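Local coordinates for SAM-dependent methyltransferase (PDB 3D2L), which probably transfers a methyl group from S-adenosylmethionine to an acceptor substrate, at residues 23-31 against 130-138; 170-180 against 191-202. All blocks are in the same frame, centred on the assembly; numbering follows the deposited sequence.

Contact 1: residues 23-31 against 130-138; sequences WVAWVLEQV and GGKLLFDVH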
loop_
_atom_site.group_PDB
_atom_site.type_symbol
_atom_site.label_atom_id
_atom_site.label_comp_id
_atom_site.label_asym_id
_atom_site.label_seq_id
_atom_site.Cartn_x
_atom_site.Cartn_y
_atom_site.Cartn_z
ATOM N N TRP A 23 -0.779 -5.946 -9.511
ATOM C CA TRP A 23 -0.777 -6.367 -8.096
ATOM C C TRP A 23 -1.864 -7.400 -7.862
ATOM O O TRP A 23 -1.654 -8.374 -7.156
ATOM C CB TRP A 23 -1.002 -5.195 -7.144
ATOM C CG TRP A 23 0.186 -4.351 -6.849
ATOM C CD1 TRP A 23 0.992 -4.443 -5.749
ATOM C CD2 TRP A 23 0.683 -3.254 -7.621
ATOM N NE1 TRP A 23 1.983 -3.503 -5.817
ATOM C CE2 TRP A 23 1.796 -2.732 -6.931
ATOM C CE3 TRP A 23 0.296 -2.658 -8.832
ATOM C CZ2 TRP A 23 2.531 -1.640 -7.405
ATOM C CZ3 TRP A 23 1.028 -1.564 -9.303
ATOM C CH2 TRP A 23 2.120 -1.068 -8.590
ATOM N N VAL A 24 -3.029 -7.176 -8.462
ATOM C CA VAL A 24 -4.161 -8.081 -8.327
ATOM C C VAL A 24 -3.827 -9.434 -8.932
ATOM O O VAL A 24 -4.141 -10.470 -8.333
ATOM C CB VAL A 24 -5.445 -7.482 -8.968
ATOM C CG1 VAL A 24 -6.587 -8.479 -8.946
ATOM C CG2 VAL A 24 -5.826 -6.231 -8.231
ATOM N N ALA A 25 -3.161 -9.453 -10.090
ATOM C CA ALA A 25 -2.792 -10.723 -10.715
ATOM C C ALA A 25 -1.875 -11.520 -9.787
ATOM O O ALA A 25 -1.972 -12.739 -9.702
ATOM C CB ALA A 25 -2.157 -10.504 -12.117
ATOM N N TRP A 26 -1.031 -10.811 -9.037
ATOM C CA TRP A 26 -0.117 -11.430 -8.064
ATOM C C TRP A 26 -0.870 -12.012 -6.863
ATOM O O TRP A 26 -0.612 -13.133 -6.443
ATOM C CB TRP A 26 0.934 -10.397 -7.620
ATOM C CG TRP A 26 1.779 -10.825 -6.455
ATOM C CD1 TRP A 26 2.623 -11.870 -6.415
ATOM C CD2 TRP A 26 1.875 -10.184 -5.186
ATOM N NE1 TRP A 26 3.210 -11.958 -5.191
ATOM C CE2 TRP A 26 2.778 -10.935 -4.410
ATOM C CE3 TRP A 26 1.275 -9.062 -4.618
ATOM C CZ2 TRP A 26 3.138 -10.581 -3.108
ATOM C CZ3 TRP A 26 1.626 -8.709 -3.299
ATOM C CH2 TRP A 26 2.561 -9.474 -2.569
ATOM N N VAL A 27 -1.826 -11.261 -6.333
ATOM C CA VAL A 27 -2.634 -11.735 -5.217
ATOM C C VAL A 27 -3.345 -13.026 -5.678
ATOM O O VAL A 27 -3.383 -14.003 -4.944
ATOM C CB VAL A 27 -3.630 -10.650 -4.685
ATOM C CG1 VAL A 27 -4.576 -11.233 -3.577
ATOM C CG2 VAL A 27 -2.874 -9.372 -4.151
ATOM N N LEU A 28 -3.885 -13.022 -6.900
ATOM C CA LEU A 28 -4.582 -14.198 -7.465
ATOM C C LEU A 28 -3.699 -15.464 -7.509
ATOM O O LEU A 28 -4.214 -16.587 -7.445
ATOM C CB LEU A 28 -5.150 -13.840 -8.828
ATOM C CG LEU A 28 -6.388 -12.950 -8.751
ATOM C CD1 LEU A 28 -6.719 -12.375 -10.078
ATOM C CD2 LEU A 28 -7.579 -13.738 -8.188
ATOM N N GLU A 29 -2.377 -15.286 -7.603
ATOM C CA GLU A 29 -1.441 -16.411 -7.577
ATOM C C GLU A 29 -1.238 -16.989 -6.197
ATOM O O GLU A 29 -0.781 -18.126 -6.079
ATOM C CB GLU A 29 -0.063 -15.984 -8.083
ATOM C CG GLU A 29 -0.068 -15.439 -9.485
ATOM C CD GLU A 29 1.324 -14.961 -9.936
ATOM O OE1 GLU A 29 2.183 -14.632 -9.065
ATOM O OE2 GLU A 29 1.528 -14.907 -11.172
ATOM N N GLN A 30 -1.540 -16.209 -5.155
ATOM C CA GLN A 30 -1.326 -16.622 -3.778
ATOM C C GLN A 30 -2.556 -16.923 -2.965
ATOM O O GLN A 30 -2.446 -17.680 -2.009
ATOM C CB GLN A 30 -0.566 -15.529 -2.983
ATOM C CG GLN A 30 0.586 -14.928 -3.692
ATOM C CD GLN A 30 1.593 -15.937 -4.148
ATOM O OE1 GLN A 30 1.759 -16.997 -3.539
ATOM N NE2 GLN A 30 2.287 -15.612 -5.237
ATOM N N VAL A 31 -3.704 -16.329 -3.307
ATOM C CA VAL A 31 -4.922 -16.486 -2.499
ATOM C C VAL A 31 -6.020 -16.901 -3.420
ATOM O O VAL A 31 -6.262 -16.211 -4.397
ATOM C CB VAL A 31 -5.298 -15.150 -1.762
ATOM C CG1 VAL A 31 -6.601 -15.308 -0.886
ATOM C CG2 VAL A 31 -4.109 -14.659 -0.930
ATOM N N GLY A 130 -2.875 -20.965 8.304
ATOM C CA GLY A 130 -2.968 -21.007 6.853
ATOM C C GLY A 130 -3.273 -19.658 6.230
ATOM O O GLY A 130 -3.100 -19.480 5.055
ATOM N N GLY A 131 -3.689 -18.678 7.016
ATOM C CA GLY A 131 -3.980 -17.354 6.436
ATOM C C GLY A 131 -2.715 -16.748 5.880
ATOM O O GLY A 131 -1.635 -16.963 6.410
ATOM N N LYS A 132 -2.840 -15.932 4.857
ATOM C CA LYS A 132 -1.668 -15.336 4.249
ATOM C C LYS A 132 -1.571 -13.852 4.482
ATOM O O LYS A 132 -2.583 -13.188 4.641
ATOM C CB LYS A 132 -1.649 -15.619 2.747
ATOM C CG LYS A 132 -1.547 -17.136 2.441
ATOM C CD LYS A 132 -0.654 -17.428 1.287
ATOM C CE LYS A 132 -0.238 -18.886 1.257
ATOM N NZ LYS A 132 -1.417 -19.773 1.104
ATOM N N LEU A 133 -0.337 -13.356 4.520
ATOM C CA LEU A 133 -0.014 -11.959 4.603
ATOM C C LEU A 133 0.843 -11.669 3.379
ATOM O O LEU A 133 1.894 -12.296 3.180
ATOM C CB LEU A 133 0.752 -11.586 5.885
ATOM C CG LEU A 133 1.320 -10.172 5.986
ATOM C CD1 LEU A 133 0.184 -9.051 5.858
ATOM C CD2 LEU A 133 2.131 -10.014 7.275
ATOM N N LEU A 134 0.367 -10.727 2.559
ATOM C CA LEU A 134 1.031 -10.302 1.342
ATOM C C LEU A 134 1.293 -8.819 1.400
ATOM O O LEU A 134 0.407 -8.066 1.743
ATOM C CB LEU A 134 0.144 -10.553 0.123
ATOM C CG LEU A 134 -0.041 -11.966 -0.400
ATOM C CD1 LEU A 134 -0.875 -12.764 0.561
ATOM C CD2 LEU A 134 -0.716 -11.906 -1.789
ATOM N N PHE A 135 2.505 -8.405 1.050
ATOM C CA PHE A 135 2.854 -6.996 0.962
ATOM C C PHE A 135 4.049 -6.799 0.028
ATOM O O PHE A 135 4.872 -7.687 -0.173
ATOM C CB PHE A 135 3.166 -6.325 2.334
ATOM C CG PHE A 135 4.371 -6.909 3.066
ATOM C CD1 PHE A 135 5.641 -6.397 2.881
ATOM C CD2 PHE A 135 4.221 -7.957 3.947
ATOM C CE1 PHE A 135 6.729 -6.917 3.550
ATOM C CE2 PHE A 135 5.319 -8.464 4.634
ATOM C CZ PHE A 135 6.556 -7.958 4.426
ATOM N N ASP A 136 4.124 -5.600 -0.538
ATOM C CA ASP A 136 5.237 -5.211 -1.400
ATOM C C ASP A 136 5.799 -3.896 -0.873
ATOM O O ASP A 136 5.043 -3.008 -0.390
ATOM C CB ASP A 136 4.817 -5.077 -2.865
ATOM C CG ASP A 136 3.659 -4.100 -3.053
ATOM O OD1 ASP A 136 2.496 -4.456 -2.734
ATOM O OD2 ASP A 136 3.923 -2.994 -3.562
ATOM N N VAL A 137 7.129 -3.798 -0.932
ATOM C CA VAL A 137 7.856 -2.646 -0.385
ATOM C C VAL A 137 8.968 -2.206 -1.296
ATOM O O VAL A 137 9.382 -2.943 -2.191
ATOM C CB VAL A 137 8.488 -2.953 1.021
ATOM C CG1 VAL A 137 7.418 -3.035 2.128
ATOM C CG2 VAL A 137 9.352 -4.215 0.995
ATOM N N HIS A 138 9.440 -0.986 -1.074
ATOM C CA HIS A 138 10.584 -0.485 -1.786
ATOM C C HIS A 138 11.820 -1.275 -1.380
ATOM O O HIS A 138 11.943 -1.694 -0.239
ATOM C CB HIS A 138 10.860 0.997 -1.455
ATOM C CG HIS A 138 9.707 1.909 -1.736
ATOM N ND1 HIS A 138 9.027 1.890 -2.931
ATOM C CD2 HIS A 138 9.135 2.886 -0.991
ATOM C CE1 HIS A 138 8.102 2.829 -2.922
ATOM N NE2 HIS A 138 8.145 3.450 -1.754
#
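Leu134 pushes its side chain from strand 131-138 against helix 20-30, and its two methyls divide the work. CD2 lies over one face of the Trp26 indole, 4.2 Å from the centroid of the six-membered ring and 10° off the ring normal, a CH-pi contact. The same methyl meets Gln30 CG at 3.8 Å and Val27 CG2 at 4.1 Å, while CD1 turns to Val31 CG2. Trp26 reaches this place because its CG stands anti to the backbone N (chi1 170°), which turns the indole toward the strand; leucine and indole lie alongside with their chains running opposite ways. The far corner of the indole, CH2, ends 3.8 Å from Leu134 CB, with Phe135 N at the ring edge. Such packing of a helix on one face of a mixed seven-stranded sheet belongs to the Rossmann-like fold of class I methyltransferases. Here segment 23-30 runs roughly antiparallel to strand 131-138, their axes approaching to 10.3 Å. Toward the start of segment 23-31, at Trp23, the chemistry turns polar. Trp23 NE1 donates to Asp136 OD2 over 3.0 Å, nearly straight at 167°. The oxygen lies in the indole plane, yet the N-H comes in from above the carboxylate plane, and the two planes are well inclined to each other. Asp136 OD2 also forms a salt bridge with Arg235, its strongest polar partner, and OD1 accepts from Cys104 N, leaving this buried carboxylate held through both oxygens. Near Gln30, at the start of the strand, the aliphatic part of Lys132 passes Gln30 O, with CD 3.8 Å away.

Contact 2: residues 170-180 against 191-202; sequences EPLSVVHELTF and RVDETHHQRTYP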
loop_
_atom_site.group_PDB
_atom_site.type_symbol
_atom_site.label_atom_id
_atom_site.label_comp_id
_atom_site.label_asym_id
_atom_site.label_seq_id
_atom_site.Cartn_x
_atom_site.Cartn_y
_atom_site.Cartn_z
ATOM N N GLU A 170 16.861 8.881 8.739
ATOM C CA GLU A 170 17.183 7.476 8.985
ATOM C C GLU A 170 17.662 6.783 7.710
ATOM O O GLU A 170 17.293 7.187 6.592
ATOM C CB GLU A 170 15.951 6.730 9.507
ATOM C CG GLU A 170 15.523 7.118 10.909
ATOM C CD GLU A 170 16.484 6.616 11.989
ATOM O OE1 GLU A 170 17.101 5.540 11.816
ATOM O OE2 GLU A 170 16.610 7.292 13.031
ATOM N N PRO A 171 18.442 5.700 7.861
ATOM C CA PRO A 171 18.866 4.966 6.671
ATOM C C PRO A 171 17.683 4.411 5.896
ATOM O O PRO A 171 16.703 3.984 6.494
ATOM C CB PRO A 171 19.693 3.800 7.232
ATOM C CG PRO A 171 19.303 3.711 8.670
ATOM C CD PRO A 171 18.971 5.100 9.094
ATOM N N LEU A 172 17.792 4.423 4.573
ATOM C CA LEU A 172 16.753 3.891 3.690
ATOM C C LEU A 172 15.385 4.553 3.909
ATOM O O LEU A 172 14.330 3.899 3.828
ATOM C CB LEU A 172 16.661 2.372 3.850
ATOM C CG LEU A 172 17.947 1.559 3.652
ATOM C CD1 LEU A 172 17.628 0.059 3.816
ATOM C CD2 LEU A 172 18.576 1.873 2.290
ATOM N N SER A 173 15.410 5.864 4.154
ATOM C CA SER A 173 14.193 6.656 4.339
ATOM C C SER A 173 14.123 7.726 3.251
ATOM O O SER A 173 15.136 8.094 2.644
ATOM C CB SER A 173 14.148 7.297 5.734
ATOM O OG SER A 173 15.029 8.400 5.824
ATOM N N VAL A 174 12.913 8.191 2.993
ATOM C CA VAL A 174 12.658 9.216 1.983
ATOM C C VAL A 174 11.612 10.155 2.549
ATOM O O VAL A 174 10.735 9.724 3.311
ATOM C CB VAL A 174 12.152 8.609 0.627
ATOM C CG1 VAL A 174 10.931 7.787 0.855
ATOM C CG2 VAL A 174 11.777 9.665 -0.399
ATOM N N VAL A 175 11.767 11.444 2.226
ATOM C CA VAL A 175 10.805 12.495 2.536
ATOM C C VAL A 175 10.243 12.907 1.179
ATOM O O VAL A 175 10.989 13.316 0.295
ATOM C CB VAL A 175 11.471 13.739 3.216
ATOM C CG1 VAL A 175 10.440 14.814 3.490
ATOM C CG2 VAL A 175 12.166 13.349 4.499
ATOM N N HIS A 176 8.940 12.717 0.982
ATOM C CA HIS A 176 8.272 13.128 -0.255
ATOM C C HIS A 176 7.587 14.451 -0.009
ATOM O O HIS A 176 6.620 14.502 0.760
ATOM C CB HIS A 176 7.174 12.128 -0.651
ATOM C CG HIS A 176 7.673 10.737 -0.837
ATOM N ND1 HIS A 176 8.612 10.403 -1.787
ATOM C CD2 HIS A 176 7.347 9.584 -0.200
ATOM C CE1 HIS A 176 8.852 9.103 -1.718
ATOM N NE2 HIS A 176 8.076 8.580 -0.783
ATOM N N GLU A 177 8.081 15.519 -0.640
ATOM C CA GLU A 177 7.464 16.845 -0.512
ATOM C C GLU A 177 6.592 17.042 -1.715
ATOM O O GLU A 177 7.081 17.181 -2.824
ATOM C CB GLU A 177 8.509 17.942 -0.410
ATOM C CG GLU A 177 9.345 17.832 0.849
ATOM C CD GLU A 177 8.648 18.317 2.099
ATOM O OE1 GLU A 177 7.397 18.433 2.106
ATOM O OE2 GLU A 177 9.375 18.613 3.084
ATOM N N LEU A 178 5.283 17.021 -1.476
ATOM C CA LEU A 178 4.298 17.170 -2.523
ATOM C C LEU A 178 3.633 18.533 -2.498
ATOM O O LEU A 178 3.348 19.076 -1.426
ATOM C CB LEU A 178 3.204 16.121 -2.378
ATOM C CG LEU A 178 3.351 14.754 -3.031
ATOM C CD1 LEU A 178 3.239 14.887 -4.570
ATOM C CD2 LEU A 178 4.640 14.137 -2.615
ATOM N N THR A 179 3.391 19.072 -3.693
ATOM C CA THR A 179 2.616 20.299 -3.863
ATOM C C THR A 179 1.600 19.983 -4.953
ATOM O O THR A 179 1.988 19.563 -6.020
ATOM C CB THR A 179 3.463 21.501 -4.257
ATOM O OG1 THR A 179 4.265 21.893 -3.136
ATOM C CG2 THR A 179 2.570 22.738 -4.639
ATOM N N PHE A 180 0.319 20.166 -4.653
ATOM C CA PHE A 180 -0.768 19.993 -5.631
ATOM C C PHE A 180 -1.339 21.354 -5.965
ATOM O O PHE A 180 -1.493 22.185 -5.080
ATOM C CB PHE A 180 -1.913 19.114 -5.068
ATOM C CG PHE A 180 -1.492 17.691 -4.789
ATOM C CD1 PHE A 180 -0.954 17.348 -3.552
ATOM C CD2 PHE A 180 -1.550 16.731 -5.798
ATOM C CE1 PHE A 180 -0.514 16.047 -3.294
ATOM C CE2 PHE A 180 -1.122 15.416 -5.546
ATOM C CZ PHE A 180 -0.593 15.087 -4.298
ATOM N N ARG A 191 -3.593 25.702 -3.979
ATOM C CA ARG A 191 -2.393 24.975 -3.684
ATOM C C ARG A 191 -2.536 24.234 -2.380
ATOM O O ARG A 191 -3.119 24.747 -1.428
ATOM C CB ARG A 191 -1.200 25.941 -3.656
ATOM C CG ARG A 191 0.096 25.329 -3.202
ATOM C CD ARG A 191 1.237 26.289 -3.283
ATOM N NE ARG A 191 2.473 25.649 -2.897
ATOM C CZ ARG A 191 3.693 26.159 -3.073
ATOM N NH1 ARG A 191 3.871 27.344 -3.642
ATOM N NH2 ARG A 191 4.755 25.467 -2.688
ATOM N N VAL A 192 -2.078 22.984 -2.376
ATOM C CA VAL A 192 -2.001 22.158 -1.156
ATOM C C VAL A 192 -0.623 21.503 -1.114
ATOM O O VAL A 192 -0.219 20.842 -2.066
ATOM C CB VAL A 192 -3.058 21.039 -1.086
ATOM C CG1 VAL A 192 -2.886 20.248 0.229
ATOM C CG2 VAL A 192 -4.469 21.610 -1.157
ATOM N N ASP A 193 0.090 21.707 -0.013
ATOM C CA ASP A 193 1.413 21.123 0.210
ATOM C C ASP A 193 1.301 20.020 1.262
ATOM O O ASP A 193 0.666 20.222 2.301
ATOM C CB ASP A 193 2.378 22.185 0.757
ATOM C CG ASP A 193 2.651 23.314 -0.235
ATOM O OD1 ASP A 193 2.829 23.045 -1.431
ATOM O OD2 ASP A 193 2.713 24.472 0.198
ATOM N N GLU A 194 1.910 18.872 0.994
ATOM C CA GLU A 194 1.934 17.726 1.914
ATOM C C GLU A 194 3.325 17.113 2.008
ATOM O O GLU A 194 4.086 17.156 1.045
ATOM C CB GLU A 194 1.026 16.617 1.403
ATOM C CG GLU A 194 -0.405 16.895 1.537
ATOM C CD GLU A 194 -1.247 15.707 1.127
ATOM O OE1 GLU A 194 -0.738 14.863 0.338
ATOM O OE2 GLU A 194 -2.415 15.629 1.590
ATOM N N THR A 195 3.643 16.528 3.165
ATOM C CA THR A 195 4.907 15.853 3.350
ATOM C C THR A 195 4.589 14.429 3.801
ATOM O O THR A 195 3.828 14.219 4.721
ATOM C CB THR A 195 5.792 16.545 4.386
ATOM O OG1 THR A 195 5.864 17.936 4.068
ATOM C CG2 THR A 195 7.199 15.956 4.370
ATOM N N HIS A 196 5.158 13.473 3.090
ATOM C CA HIS A 196 4.988 12.053 3.348
ATOM C C HIS A 196 6.346 11.465 3.626
ATOM O O HIS A 196 7.335 11.865 3.027
ATOM C CB HIS A 196 4.312 11.384 2.163
ATOM C CG HIS A 196 2.939 11.933 1.885
ATOM N ND1 HIS A 196 1.824 11.548 2.600
ATOM C CD2 HIS A 196 2.513 12.871 1.010
ATOM C CE1 HIS A 196 0.769 12.213 2.167
ATOM N NE2 HIS A 196 1.157 13.015 1.194
ATOM N N HIS A 197 6.362 10.499 4.539
ATOM C CA HIS A 197 7.582 9.856 4.973
ATOM C C HIS A 197 7.500 8.377 4.693
ATOM O O HIS A 197 6.517 7.732 5.040
ATOM C CB HIS A 197 7.774 10.082 6.474
ATOM C CG HIS A 197 7.919 11.525 6.829
ATOM N ND1 HIS A 197 9.122 12.190 6.736
ATOM C CD2 HIS A 197 6.999 12.453 7.195
ATOM C CE1 HIS A 197 8.943 13.460 7.058
ATOM N NE2 HIS A 197 7.663 13.645 7.335
ATOM N N GLN A 198 8.556 7.835 4.101
ATOM C CA GLN A 198 8.637 6.397 3.890
ATOM C C GLN A 198 9.987 5.866 4.301
ATOM O O GLN A 198 10.981 6.582 4.262
ATOM C CB GLN A 198 8.334 6.027 2.461
ATOM C CG GLN A 198 6.870 6.025 2.135
ATOM C CD GLN A 198 6.623 5.484 0.750
ATOM O OE1 GLN A 198 7.349 5.850 -0.209
ATOM N NE2 GLN A 198 5.616 4.597 0.615
ATOM N N ARG A 199 9.991 4.611 4.745
ATOM C CA ARG A 199 11.186 3.981 5.185
ATOM C C ARG A 199 11.129 2.494 4.842
ATOM O O ARG A 199 10.075 1.824 4.909
ATOM C CB ARG A 199 11.376 4.196 6.710
ATOM C CG ARG A 199 12.611 3.561 7.288
ATOM C CD ARG A 199 12.676 3.846 8.763
ATOM N NE ARG A 199 13.877 3.268 9.345
ATOM C CZ ARG A 199 14.158 3.324 10.627
ATOM N NH1 ARG A 199 13.347 3.962 11.464
ATOM N NH2 ARG A 199 15.277 2.770 11.062
ATOM N N THR A 200 12.275 1.983 4.429
ATOM C CA THR A 200 12.384 0.595 4.118
ATOM C C THR A 200 13.598 -0.012 4.821
ATOM O O THR A 200 14.352 0.685 5.550
ATOM C CB THR A 200 12.316 0.342 2.577
ATOM O OG1 THR A 200 11.835 -0.982 2.344
ATOM C CG2 THR A 200 13.697 0.576 1.884
ATOM N N TYR A 201 13.715 -1.322 4.658
ATOM C CA TYR A 201 14.731 -2.157 5.258
ATOM C C TYR A 201 15.168 -3.227 4.252
ATOM O O TYR A 201 14.428 -3.527 3.269
ATOM C CB TYR A 201 14.160 -2.858 6.512
ATOM C CG TYR A 201 13.631 -1.888 7.545
ATOM C CD1 TYR A 201 12.286 -1.479 7.530
ATOM C CD2 TYR A 201 14.469 -1.363 8.526
ATOM C CE1 TYR A 201 11.813 -0.565 8.449
ATOM C CE2 TYR A 201 13.986 -0.488 9.477
ATOM C CZ TYR A 201 12.659 -0.083 9.426
ATOM O OH TYR A 201 12.176 0.816 10.363
ATOM N N PRO A 202 16.386 -3.778 4.445
ATOM C CA PRO A 202 16.768 -4.923 3.623
ATOM C C PRO A 202 15.722 -6.045 3.792
ATOM O O PRO A 202 15.153 -6.196 4.861
ATOM C CB PRO A 202 18.121 -5.332 4.204
ATOM C CG PRO A 202 18.681 -4.071 4.779
ATOM C CD PRO A 202 17.483 -3.346 5.333
HETATM O O HOH W 1 15.631 1.730 7.459
HETATM O O HOH W 2 11.392 9.919 6.024
#
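Asp193 OD1 is gripped by two donors: Thr179 OG1 at 2.5 Å, on the anti side, and Arg191 NE at 3.0 Å, on the syn side and in the guanidinium plane, as part of a salt bridge. These residues lie in a beta hairpin, strands 173-183 and 189-199, at one edge of a four-stranded antiparallel sheet; paired backbone bonds at Val174-Gln198, His176-His196, Leu178-Glu194 and Phe180-Val192 fix the register. On the face bearing His176, its NE2 donates to Gln198 OE1 over 2.9 Å, with the oxygen near the ring plane but the donor above the amide plane. Gln198 NE2 in turn bonds Asp105. Beside the type II turn from Glu170 to Ser173, the extended Arg199 chain lays its guanidinium between Glu170 CB on one face and Tyr201 OH on the other; Glu170 OE1, 3.4 Å from Arg199 NH2, interacts by charge alone. Replacing Arg199 with an alanine would probably leave Glu170 without its charge partner here and Gln111 O without the NH1 donor. A water accepts from Arg199 NE at 3.0 Å and donates to Pro171 O at 2.7 Å.

Overall arrangement
Contact 1 is buried within the seven-stranded sheet domain, whereas contact 2 is only partly buried, in the separate four-stranded sheet; their centres are 25 Å apart, on opposite sides of the chain's centre. Helix against strand in contact 1 relies on apolar side chains with a single hydrogen bond across, burying 378 Å². Strand against strand in contact 2 buries 1025 Å² and is built on regular backbone bonding, with charged and hydroxyl pairs on its more exposed face. The two share no element but touch where strand 131-138 ends: His138 O lies 2.7 Å from Thr200 OG1, and His138 NE2 3.0 Å from Gln198 OE1, both probable hydrogen bonds that tie the end of that strand to the end of the hairpin and the residue after it.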